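Local coordinates for protein oxalate biosynthetic component 1 (PDB 5IKY) that produces oxalate in quorum sensing-dependent oxalogenesis, as a bifunctional enzyme that combines serine hydrolase activity with an additional lyase activity, at residues 201-206 with 474-479; 211-216 with 224-229. All blocks are in the same frame, centred on the assembly; numbering follows the deposited sequence.

Contact 1: 201-206 with 474-479. With MG (magnesium ion), chain B.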
ATOM      1  N   TYR A 201      20.746   3.908   7.783  1.00 43.04           N
ATOM      2  CA  TYR A 201      19.442   3.677   7.173  1.00 58.12           C
ATOM      3  C   TYR A 201      19.253   4.467   5.883  1.00 47.64           C
ATOM      4  O   TYR A 201      18.215   4.361   5.231  1.00 47.55           O
ATOM      5  CB  TYR A 201      18.332   4.019   8.168  1.00 43.00           C
ATOM      6  CG  TYR A 201      18.462   3.275   9.478  1.00 62.34           C
ATOM      7  CD1 TYR A 201      18.173   1.918   9.556  1.00 46.12           C
ATOM      8  CD2 TYR A 201      18.881   3.924  10.633  1.00 44.15           C
ATOM      9  CE1 TYR A 201      18.294   1.229  10.747  1.00 57.12           C
ATOM     10  CE2 TYR A 201      19.005   3.240  11.832  1.00 50.02           C
ATOM     11  CZ  TYR A 201      18.709   1.893  11.880  1.00 55.55           C
ATOM     12  OH  TYR A 201      18.828   1.206  13.065  1.00 65.07           O
ATOM     13  N   LEU A 202      20.258   5.254   5.514  1.00 41.59           N
ATOM     14  CA  LEU A 202      20.173   6.041   4.291  1.00 61.08           C
ATOM     15  C   LEU A 202      20.375   5.169   3.059  1.00 57.65           C
ATOM     16  O   LEU A 202      21.411   4.522   2.912  1.00 54.61           O
ATOM     17  CB  LEU A 202      21.197   7.173   4.294  1.00 43.81           C
ATOM     18  CG  LEU A 202      20.962   8.152   3.144  1.00 52.21           C
ATOM     19  CD1 LEU A 202      19.741   9.016   3.427  1.00 42.87           C
ATOM     20  CD2 LEU A 202      22.183   9.003   2.895  1.00 40.76           C
ATOM     21  N   PRO A 203      19.379   5.156   2.166  1.00 50.84           N
ATOM     22  CA  PRO A 203      19.428   4.371   0.931  1.00 42.03           C
ATOM     23  C   PRO A 203      20.156   5.110  -0.192  1.00 44.35           C
ATOM     24  O   PRO A 203      19.776   6.230  -0.531  1.00 55.40           O
ATOM     25  CB  PRO A 203      17.949   4.175   0.595  1.00 47.73           C
ATOM     26  CG  PRO A 203      17.287   5.414   1.127  1.00 49.84           C
ATOM     27  CD  PRO A 203      18.099   5.876   2.319  1.00 48.30           C
ATOM     28  N   ILE A 204      21.189   4.496  -0.761  1.00 52.58           N
ATOM     29  CA  ILE A 204      21.924   5.125  -1.859  1.00 58.15           C
ATOM     30  C   ILE A 204      21.988   4.229  -3.095  1.00 57.83           C
ATOM     31  O   ILE A 204      22.557   4.612  -4.117  1.00 66.08           O
ATOM     32  CB  ILE A 204      23.358   5.507  -1.437  1.00 51.99           C
ATOM     33  CG1 ILE A 204      24.148   4.263  -1.021  1.00 49.19           C
ATOM     34  CG2 ILE A 204      23.325   6.530  -0.311  1.00 46.89           C
ATOM     35  CD1 ILE A 204      25.550   4.568  -0.525  1.00 41.45           C
ATOM     36  N   THR A 205      21.406   3.039  -3.000  1.00 54.91           N
ATOM     37  CA  THR A 205      21.296   2.157  -4.157  1.00 54.08           C
ATOM     38  C   THR A 205      19.855   2.123  -4.639  1.00 59.60           C
ATOM     39  O   THR A 205      18.940   2.467  -3.891  1.00 52.22           O
ATOM     40  CB  THR A 205      21.757   0.722  -3.845  1.00 65.38           C
ATOM     41  OG1 THR A 205      20.882   0.139  -2.872  1.00 58.55           O
ATOM     42  CG2 THR A 205      23.191   0.719  -3.321  1.00 40.89           C
ATOM     43  N   ALA A 206      19.661   1.706  -5.888  1.00 50.56           N
ATOM     44  CA  ALA A 206      18.334   1.659  -6.493  1.00 44.30           C
ATOM     45  C   ALA A 206      17.341   0.865  -5.645  1.00 53.05           C
ATOM     46  O   ALA A 206      16.257   1.357  -5.325  1.00 60.22           O
ATOM     47  CB  ALA A 206      18.418   1.072  -7.895  1.00 42.78           C
ATOM     48  N   VAL A 474       8.896  15.482   5.162  1.00 46.22           N
ATOM     49  CA  VAL A 474       9.884  14.886   6.060  1.00 47.75           C
ATOM     50  C   VAL A 474      10.758  13.897   5.287  1.00 48.48           C
ATOM     51  O   VAL A 474      10.529  13.647   4.104  1.00 50.28           O
ATOM     52  CB  VAL A 474       9.225  14.158   7.251  1.00 51.83           C
ATOM     53  CG1 VAL A 474       8.554  15.149   8.184  1.00 47.24           C
ATOM     54  CG2 VAL A 474       8.228  13.117   6.761  1.00 40.31           C
ATOM     55  N   GLY A 475      11.755  13.333   5.959  1.00 49.71           N
ATOM     56  CA  GLY A 475      12.629  12.360   5.327  1.00 44.88           C
ATOM     57  C   GLY A 475      14.071  12.489   5.774  1.00 50.19           C
ATOM     58  O   GLY A 475      14.452  13.480   6.398  1.00 52.26           O
ATOM     59  N   LEU A 476      14.880  11.484   5.447  1.00 49.97           N
ATOM     60  CA  LEU A 476      16.281  11.475   5.852  1.00 40.48           C
ATOM     61  C   LEU A 476      17.065  12.598   5.180  1.00 50.66           C
ATOM     62  O   LEU A 476      18.109  13.016   5.679  1.00 47.28           O
ATOM     63  CB  LEU A 476      16.922  10.123   5.539  1.00 40.43           C
ATOM     64  CG  LEU A 476      16.329   8.927   6.285  1.00 46.55           C
ATOM     65  CD1 LEU A 476      17.210   7.699   6.117  1.00 54.81           C
ATOM     66  CD2 LEU A 476      16.135   9.256   7.754  1.00 41.96           C
ATOM     67  N   GLU A 477      16.556  13.083   4.051  1.00 42.94           N
ATOM     68  CA  GLU A 477      17.155  14.228   3.373  1.00 46.61           C
ATOM     69  C   GLU A 477      17.242  15.439   4.292  1.00 43.08           C
ATOM     70  O   GLU A 477      18.220  16.188   4.260  1.00 65.06           O
ATOM     71  CB  GLU A 477      16.356  14.588   2.119  1.00 43.11           C
ATOM     72  CG  GLU A 477      16.762  15.914   1.490  1.00 64.94           C
ATOM     73  CD  GLU A 477      16.229  16.081   0.079  1.00 60.08           C
ATOM     74  OE1 GLU A 477      15.547  15.157  -0.414  1.00 57.58           O
ATOM     75  OE2 GLU A 477      16.502  17.132  -0.538  1.00 55.37           O
ATOM     76  N   ASP A 478      16.220  15.619   5.121  1.00 50.24           N
ATOM     77  CA  ASP A 478      16.129  16.793   5.983  1.00 52.63           C
ATOM     78  C   ASP A 478      16.673  16.524   7.382  1.00 62.36           C
ATOM     79  O   ASP A 478      17.426  17.330   7.929  1.00 74.85           O
ATOM     80  CB  ASP A 478      14.678  17.271   6.073  1.00 63.25           C
ATOM     81  CG  ASP A 478      14.075  17.575   4.712  1.00 67.59           C
ATOM     82  OD1 ASP A 478      14.840  17.875   3.769  1.00 68.22           O
ATOM     83  OD2 ASP A 478      12.833  17.520   4.588  1.00 64.04           O
ATOM     84  N   ALA A 479      16.287  15.390   7.960  1.00 59.89           N
ATOM     85  CA  ALA A 479      16.697  15.046   9.317  1.00 47.15           C
ATOM     86  C   ALA A 479      16.955  13.553   9.451  1.00 55.13           C
ATOM     87  O   ALA A 479      16.268  12.739   8.834  1.00 61.37           O
ATOM     88  CB  ALA A 479      15.642  15.491  10.316  1.00 57.16           C
TER
HETATM   89 MG    MG B1201      15.974  17.672  -2.785  1.00 54.40          MG
HETATM   90  O   HOH W   1      16.180  19.079  -4.937  1.00 65.98           O

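Contact 2: 211-216 with 224-229. With MG (magnesium ion), chain B.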
ATOM      1  N   ASP A 211      12.812   0.531  -1.706  1.00 46.98           N
ATOM      2  CA  ASP A 211      12.305   0.067  -0.418  1.00 40.95           C
ATOM      3  C   ASP A 211      11.954   1.221   0.519  1.00 51.96           C
ATOM      4  O   ASP A 211      10.902   1.209   1.156  1.00 43.58           O
ATOM      5  CB  ASP A 211      13.319  -0.858   0.254  1.00 47.29           C
ATOM      6  CG  ASP A 211      13.400  -2.212  -0.417  1.00 72.29           C
ATOM      7  OD1 ASP A 211      12.424  -2.593  -1.099  1.00 72.04           O
ATOM      8  OD2 ASP A 211      14.432  -2.898  -0.261  1.00 90.65           O
ATOM      9  N   ALA A 212      12.832   2.217   0.597  1.00 42.76           N
ATOM     10  CA  ALA A 212      12.595   3.366   1.465  1.00 42.09           C
ATOM     11  C   ALA A 212      11.335   4.115   1.040  1.00 50.59           C
ATOM     12  O   ALA A 212      10.583   4.613   1.880  1.00 49.38           O
ATOM     13  CB  ALA A 212      13.798   4.297   1.457  1.00 38.85           C
ATOM     14  N   SER A 213      11.110   4.183  -0.268  1.00 44.91           N
ATOM     15  CA  SER A 213       9.929   4.841  -0.813  1.00 37.67           C
ATOM     16  C   SER A 213       8.655   4.093  -0.435  1.00 43.88           C
ATOM     17  O   SER A 213       7.674   4.699   0.004  1.00 43.59           O
ATOM     18  CB  SER A 213      10.039   4.954  -2.332  1.00 39.27           C
ATOM     19  OG  SER A 213      11.170   5.725  -2.703  1.00 44.06           O
ATOM     20  N   ARG A 214       8.678   2.773  -0.607  1.00 41.14           N
ATOM     21  CA  ARG A 214       7.535   1.929  -0.276  1.00 38.58           C
ATOM     22  C   ARG A 214       7.143   2.059   1.195  1.00 43.79           C
ATOM     23  O   ARG A 214       5.956   2.136   1.528  1.00 45.80           O
ATOM     24  CB  ARG A 214       7.841   0.464  -0.605  1.00 46.77           C
ATOM     25  CG  ARG A 214       8.179   0.204  -2.068  1.00 44.47           C
ATOM     26  CD  ARG A 214       7.087  -0.574  -2.777  1.00 45.74           C
ATOM     27  NE  ARG A 214       7.137  -2.003  -2.488  1.00 60.24           N
ATOM     28  CZ  ARG A 214       6.065  -2.775  -2.334  1.00 57.85           C
ATOM     29  NH1 ARG A 214       4.851  -2.253  -2.431  1.00 60.93           N
ATOM     30  NH2 ARG A 214       6.208  -4.068  -2.080  1.00 57.63           N
ATOM     31  N   GLU A 215       8.142   2.086   2.072  1.00 44.54           N
ATOM     32  CA  GLU A 215       7.904   2.222   3.507  1.00 42.76           C
ATOM     33  C   GLU A 215       7.222   3.548   3.820  1.00 54.07           C
ATOM     34  O   GLU A 215       6.308   3.614   4.639  1.00 59.74           O
ATOM     35  CB  GLU A 215       9.215   2.116   4.282  1.00 43.49           C
ATOM     36  CG  GLU A 215       9.933   0.787   4.129  1.00 71.57           C
ATOM     37  CD  GLU A 215      11.359   0.837   4.646  1.00 92.46           C
ATOM     38  OE1 GLU A 215      11.743   1.871   5.235  1.00 97.86           O
ATOM     39  OE2 GLU A 215      12.096  -0.154   4.459  1.00 91.60           O
ATOM     40  N   ALA A 216       7.677   4.602   3.153  1.00 46.42           N
ATOM     41  CA  ALA A 216       7.130   5.933   3.353  1.00 46.21           C
ATOM     42  C   ALA A 216       5.681   6.013   2.882  1.00 56.88           C
ATOM     43  O   ALA A 216       4.839   6.628   3.536  1.00 42.51           O
ATOM     44  CB  ALA A 216       7.979   6.961   2.628  1.00 40.67           C
ATOM     45  N   VAL A 224       6.720  11.233  -3.222  1.00 42.02           N
ATOM     46  CA  VAL A 224       8.073  10.797  -2.907  1.00 42.13           C
ATOM     47  C   VAL A 224       9.090  11.674  -3.635  1.00 48.91           C
ATOM     48  O   VAL A 224       9.154  11.697  -4.820  1.00 44.87           O
ATOM     49  CB  VAL A 224       8.279   9.335  -3.264  1.00 40.47           C
ATOM     50  CG1 VAL A 224       9.642   8.863  -2.833  1.00 53.58           C
ATOM     51  CG2 VAL A 224       7.219   8.469  -2.627  1.00 48.51           C
ATOM     52  N   HIS A 225       9.915  12.382  -2.877  1.00 56.50           N
ATOM     53  CA  HIS A 225      11.005  13.167  -3.455  1.00 51.50           C
ATOM     54  C   HIS A 225      12.217  12.273  -3.706  1.00 47.21           C
ATOM     55  O   HIS A 225      12.770  11.780  -2.723  1.00 58.83           O
ATOM     56  CB  HIS A 225      11.519  14.283  -2.555  1.00 77.43           C
ATOM     57  CG  HIS A 225      12.189  15.363  -3.315  1.00 67.55           C
ATOM     58  ND1 HIS A 225      13.051  15.110  -4.377  1.00106.25           N
ATOM     59  CD2 HIS A 225      12.367  16.643  -2.966  1.00 84.93           C
ATOM     60  CE1 HIS A 225      13.553  16.274  -4.776  1.00 67.32           C
ATOM     61  NE2 HIS A 225      13.168  17.206  -3.932  1.00 83.69           N
ATOM     62  N   LEU A 226      12.734  12.191  -4.938  1.00 47.46           N
ATOM     63  CA  LEU A 226      13.895  11.325  -5.098  1.00 43.28           C
ATOM     64  C   LEU A 226      15.203  12.020  -5.512  1.00 45.31           C
ATOM     65  O   LEU A 226      15.202  12.979  -6.287  1.00 45.35           O
ATOM     66  CB  LEU A 226      13.564  10.206  -6.069  1.00 45.16           C
ATOM     67  CG  LEU A 226      12.495   9.218  -5.609  1.00 44.53           C
ATOM     68  CD1 LEU A 226      12.255   8.186  -6.689  1.00 37.41           C
ATOM     69  CD2 LEU A 226      12.882   8.547  -4.294  1.00 41.76           C
ATOM     70  N   HIS A 227      16.310  11.502  -4.974  1.00 40.29           N
ATOM     71  CA  HIS A 227      17.668  11.795  -5.446  1.00 37.20           C
ATOM     72  C   HIS A 227      18.398  10.484  -5.768  1.00 47.96           C
ATOM     73  O   HIS A 227      17.961   9.400  -5.364  1.00 40.99           O
ATOM     74  CB  HIS A 227      18.490  12.549  -4.396  1.00 37.64           C
ATOM     75  CG  HIS A 227      18.050  13.955  -4.140  1.00 47.60           C
ATOM     76  ND1 HIS A 227      18.870  15.040  -4.366  1.00 43.94           N
ATOM     77  CD2 HIS A 227      16.897  14.454  -3.635  1.00 60.88           C
ATOM     78  CE1 HIS A 227      18.234  16.148  -4.029  1.00 53.88           C
ATOM     79  NE2 HIS A 227      17.034  15.820  -3.584  1.00 65.78           N
ATOM     80  N   THR A 228      19.523  10.584  -6.468  1.00 37.59           N
ATOM     81  CA  THR A 228      20.415   9.441  -6.646  1.00 42.22           C
ATOM     82  C   THR A 228      21.855   9.839  -6.320  1.00 46.03           C
ATOM     83  O   THR A 228      22.185  11.023  -6.277  1.00 55.91           O
ATOM     84  CB  THR A 228      20.349   8.868  -8.076  1.00 40.72           C
ATOM     85  OG1 THR A 228      20.509   9.924  -9.031  1.00 41.01           O
ATOM     86  CG2 THR A 228      19.014   8.175  -8.313  1.00 37.40           C
ATOM     87  N   ARG A 229      22.708   8.848  -6.082  1.00 52.69           N
ATOM     88  CA  ARG A 229      24.086   9.110  -5.679  1.00 42.81           C
ATOM     89  C   ARG A 229      25.086   8.404  -6.586  1.00 43.39           C
ATOM     90  O   ARG A 229      24.928   7.224  -6.899  1.00 49.61           O
ATOM     91  CB  ARG A 229      24.318   8.670  -4.231  1.00 39.70           C
ATOM     92  CG  ARG A 229      23.352   9.264  -3.216  1.00 49.42           C
ATOM     93  CD  ARG A 229      23.524  10.764  -3.077  1.00 39.54           C
ATOM     94  NE  ARG A 229      22.751  11.286  -1.955  1.00 49.90           N
ATOM     95  CZ  ARG A 229      23.210  11.367  -0.710  1.00 46.15           C
ATOM     96  NH1 ARG A 229      24.440  10.960  -0.430  1.00 45.27           N
ATOM     97  NH2 ARG A 229      22.441  11.851   0.256  1.00 47.64           N
TER
HETATM   98 MG    MG B1201      15.974  17.672  -2.785  1.00 54.40          MG
HETATM   99  O   HOH W   1      16.180  19.079  -4.937  1.00 65.98           O

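Contact 1: 201-206 with 474-479
Leu476 reaches across to the backbone and side chains of Tyr201, Leu202 and Pro203. Its CB lies 3.7 Å from CD1 of Leu202. CG stands beside the backbone N (chi1 -63°), and from there the branch carrying CD1 reaches the loop 201-203. CD1 rests 3.6 Å from the carbonyl O of Tyr201 and 3.8 Å from its C, so this methyl packs on a peptide group; Pro203 CD, at 4.3 Å, lies near it too. Leu202 comes the other way, its CG anti to the backbone N (chi1 -170°), so the two leucines run antiparallel side by side, and Leu202 CD1 also meets Leu476 CD1 at 3.9 Å. The side-chain contacts are apolar; Leu202, Pro203 and Leu476 are buried, Tyr201 partly so. Behind Leu476 the backbone turns tightly: Gly475 O accepts from both Asp478 N and Ala479 N, and the backbone angles of Gly475 suit glycine. The next residue, Glu477, is extended beyond CG and puts OE2 2.4 Å from the magnesium. In the fold, the contact joins the loop after strand 471-474 to the loop leading into helix 206-218. Leu476 also touches Gln500 of helix 497-510, while Pro203 leans on Ile209 of helix 206-218.

Contact 2: 211-216 with 224-229
Ser213 meets Val224 and Leu226 without any flat group between them; the flat groups of 224-229 are the imidazoles of His225 and His227, both remote from the helix. His227 is gripped at the edge of its ring: NE2 binds the magnesium at 2.3 Å, and ND1 is hydrogen-bonded to Asn253 OD1, a second-shell residue that should fix the ring's rotation. The bond to CB of His225 points away from the helix. Its NE2 stands 3.1 Å from the magnesium, longer than the His227 bond, and the metal lies well off the ring plane, toward one face; His225 is not taken as a ligand here. Both histidines touch Ser279, and His225 also touches Ala10. On the helix side, Ser213 OG lies 3.5 Å from CG1 of Val224 and 3.7 Å from CD2 of Leu226, with CB 4.0 Å from the same CG1. Placed beside its own backbone N (chi1 -61°), OG hydrogen-bonds Ile209 O one turn back, so this buried hydroxyl is satisfied within the helix. Leu217 and Ile209 of the same helix extend the apolar patch over Val224 and Leu226. Strand 223-226 runs parallel to 4-9 and 275-278. Helix outside and strand inside are typical of a TIM barrel, consistent with the beta-keto acid cleavage enzyme family, and such barrels usually hold their sites just past the strands' C-terminal ends, as His227 does.

Both segments of contact 2 fall, in sequence, between the two segments of contact 1, and the centres of the contacts are about 7 Å apart. They converge on the magnesium: contact 1 supplies Glu477 and contact 2 His227, with Glu477 OE2 and His227 NE2 3.4 Å apart as neighbouring ligands. One water, 2.6 Å from the metal, belongs to both. Away from the ion the two also pack directly: Pro203, in the loop before helix 206-218, packs its CG 3.7 Å from CB of Ala212 in that helix, and Leu202 CD2 lies 3.9 Å from Arg229 NH2. The metal site thus draws on two distant parts of the sequence brought together at one end of the barrel, probably at the lyase centre.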